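Long-range contact in uncharacterized conserved protein BF1870 (Bacteroides fragilis, PDB 3EWL), which is of unknown function, though its C-terminal thioredoxin-like domain, the part in this crystal, may take part in thiol-disulfide redox chemistry: residues A[31-36]-A[111-116]. Sequence-based numbering, arbitrary orientation.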
loop_
_atom_site.group_PDB
_atom_site.type_symbol
_atom_site.label_atom_id
_atom_site.label_comp_id
_atom_site.label_asym_id
_atom_site.label_seq_id
_atom_site.Cartn_x
_atom_site.Cartn_y
_atom_site.Cartn_z
HETATM N N MSE A 31 -5.341 -0.025 2.614
HETATM C CA MSE A 31 -4.190 0.833 2.865
HETATM C C MSE A 31 -3.223 0.698 1.702
HETATM O O MSE A 31 -2.715 -0.398 1.450
HETATM C CB MSE A 31 -3.508 0.464 4.169
HETATM C CG MSE A 31 -2.309 1.383 4.520
HETATM SE SE MSE A 31 -1.430 0.915 6.208
HETATM C CE MSE A 31 -0.094 -0.304 5.546
ATOM N N LEU A 32 -2.904 1.807 1.049
ATOM C CA LEU A 32 -1.842 1.778 0.056
ATOM C C LEU A 32 -0.507 2.096 0.713
ATOM O O LEU A 32 -0.401 3.053 1.470
ATOM C CB LEU A 32 -2.086 2.799 -1.056
ATOM C CG LEU A 32 -3.420 2.796 -1.765
ATOM C CD1 LEU A 32 -3.382 4.005 -2.711
ATOM C CD2 LEU A 32 -3.731 1.487 -2.518
ATOM N N PHE A 33 0.497 1.285 0.417
ATOM C CA PHE A 33 1.813 1.427 1.017
ATOM C C PHE A 33 2.840 1.579 -0.095
ATOM O O PHE A 33 3.249 0.578 -0.707
ATOM C CB PHE A 33 2.123 0.197 1.912
ATOM C CG PHE A 33 3.434 0.302 2.696
ATOM C CD1 PHE A 33 3.507 1.048 3.866
ATOM C CD2 PHE A 33 4.581 -0.380 2.280
ATOM C CE1 PHE A 33 4.708 1.129 4.605
ATOM C CE2 PHE A 33 5.776 -0.325 3.029
ATOM C CZ PHE A 33 5.838 0.453 4.189
ATOM N N PHE A 34 3.220 2.823 -0.408
ATOM C CA PHE A 34 4.206 3.049 -1.443
ATOM C C PHE A 34 5.566 2.937 -0.854
ATOM O O PHE A 34 5.907 3.673 0.063
ATOM C CB PHE A 34 4.000 4.367 -2.207
ATOM C CG PHE A 34 2.636 4.471 -2.871
ATOM C CD1 PHE A 34 2.360 3.787 -4.060
ATOM C CD2 PHE A 34 1.599 5.187 -2.262
ATOM C CE1 PHE A 34 1.069 3.859 -4.666
ATOM C CE2 PHE A 34 0.314 5.260 -2.857
ATOM C CZ PHE A 34 0.067 4.601 -4.078
ATOM N N TYR A 35 6.362 2.013 -1.381
ATOM C CA TYR A 35 7.631 1.708 -0.746
ATOM C C TYR A 35 8.777 1.533 -1.741
ATOM O O TYR A 35 8.578 1.495 -2.973
ATOM C CB TYR A 35 7.478 0.449 0.129
ATOM C CG TYR A 35 7.413 -0.863 -0.670
ATOM C CD1 TYR A 35 8.566 -1.611 -0.900
ATOM C CD2 TYR A 35 6.200 -1.336 -1.211
ATOM C CE1 TYR A 35 8.539 -2.796 -1.632
ATOM C CE2 TYR A 35 6.159 -2.539 -1.941
ATOM C CZ TYR A 35 7.343 -3.258 -2.140
ATOM O OH TYR A 35 7.349 -4.454 -2.824
ATOM N N ASP A 36 9.982 1.392 -1.183
ATOM C CA ASP A 36 11.126 0.958 -1.965
ATOM C C ASP A 36 11.753 -0.308 -1.315
ATOM O O ASP A 36 11.822 -0.411 -0.090
ATOM C CB ASP A 36 12.142 2.126 -2.061
ATOM C CG ASP A 36 13.280 1.812 -2.985
ATOM O OD1 ASP A 36 13.223 2.204 -4.172
ATOM O OD2 ASP A 36 14.208 1.123 -2.519
ATOM N N PRO A 111 8.358 5.375 3.108
ATOM C CA PRO A 111 7.001 4.984 2.677
ATOM C C PRO A 111 6.096 6.206 2.542
ATOM O O PRO A 111 6.331 7.212 3.173
ATOM C CB PRO A 111 6.508 4.098 3.829
ATOM C CG PRO A 111 7.228 4.664 5.074
ATOM C CD PRO A 111 8.594 5.113 4.551
ATOM N N THR A 112 5.112 6.138 1.665
ATOM C CA THR A 112 3.995 7.074 1.708
ATOM C C THR A 112 2.728 6.187 1.828
ATOM O O THR A 112 2.547 5.194 1.112
ATOM C CB THR A 112 3.916 7.932 0.417
ATOM O OG1 THR A 112 5.126 8.706 0.247
ATOM C CG2 THR A 112 2.668 8.865 0.425
ATOM N N ILE A 113 1.843 6.567 2.723
ATOM C CA ILE A 113 0.723 5.750 3.040
ATOM C C ILE A 113 -0.559 6.550 2.785
ATOM O O ILE A 113 -0.649 7.747 3.167
ATOM C CB ILE A 113 0.812 5.357 4.500
ATOM C CG1 ILE A 113 2.086 4.541 4.751
ATOM C CG2 ILE A 113 -0.398 4.536 4.924
ATOM C CD1 ILE A 113 2.923 5.080 5.894
ATOM N N TYR A 114 -1.537 5.869 2.194
ATOM C CA TYR A 114 -2.899 6.374 2.059
ATOM C C TYR A 114 -3.877 5.354 2.644
ATOM O O TYR A 114 -3.720 4.145 2.446
ATOM C CB TYR A 114 -3.261 6.612 0.559
ATOM C CG TYR A 114 -2.563 7.771 -0.142
ATOM C CD1 TYR A 114 -3.310 8.829 -0.676
ATOM C CD2 TYR A 114 -1.184 7.808 -0.308
ATOM C CE1 TYR A 114 -2.701 9.878 -1.349
ATOM C CE2 TYR A 114 -0.573 8.887 -0.958
ATOM C CZ TYR A 114 -1.354 9.914 -1.463
ATOM O OH TYR A 114 -0.813 10.998 -2.120
ATOM N N LEU A 115 -4.910 5.829 3.334
ATOM C CA LEU A 115 -6.023 4.965 3.680
ATOM C C LEU A 115 -7.234 5.237 2.758
ATOM O O LEU A 115 -7.637 6.388 2.576
ATOM C CB LEU A 115 -6.392 5.158 5.141
ATOM C CG LEU A 115 -7.437 4.150 5.640
ATOM C CD1 LEU A 115 -6.968 2.715 5.510
ATOM C CD2 LEU A 115 -7.705 4.480 7.087
ATOM N N LEU A 116 -7.797 4.186 2.170
ATOM C CA LEU A 116 -8.966 4.349 1.324
ATOM C C LEU A 116 -10.107 3.623 2.005
ATOM O O LEU A 116 -9.865 2.636 2.717
ATOM C CB LEU A 116 -8.772 3.671 -0.057
ATOM C CG LEU A 116 -7.428 3.810 -0.721
ATOM C CD1 LEU A 116 -7.423 3.084 -2.049
ATOM C CD2 LEU A 116 -7.081 5.310 -0.887
#
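Phe34 O accepts a hydrogen bond from Thr112 N (3.0 Å) and a C-H...O contact from Pro111 CA (3.1 Å). This is an antiparallel pair at the middle of the mixed thioredoxin-like sheet, where strand 29-34, parallel to 64-70 on its other side, meets strand 112-116 just after a cis-proline. The side chain of that Pro111 touches the CxxC-like motif (Cys39, Cys42) at a helix start, a position consistent with the cis-proline beside the active site in thioredoxins. The return bond, Phe34 N to Thr112 O, is 2.9 Å long, and Leu32 and Tyr114 repeat the two-way pairing two residues along. On the face with Met31, covered by helices 40-50 and 129-137, Phe33 has CG anti to its backbone N (chi1 -175°), which lays the ring alongside Pro111 and Ile113, its CE1 3.6 Å from Pro111 CB. Farther along that face, Ile113 CG2 packs 3.7 Å from Met31 CG, the selenomethionine chain bending only beyond it. Leu32 CG and CD2 meet Leu116 CD1, the chains crossing at about a right angle. On the opposite face Tyr105 meets the rings of both Phe34 and Tyr114. There Tyr114 CD2 lies at the edge of the Phe34 ring, near its plane, 3.9 Å from Phe34 CE2.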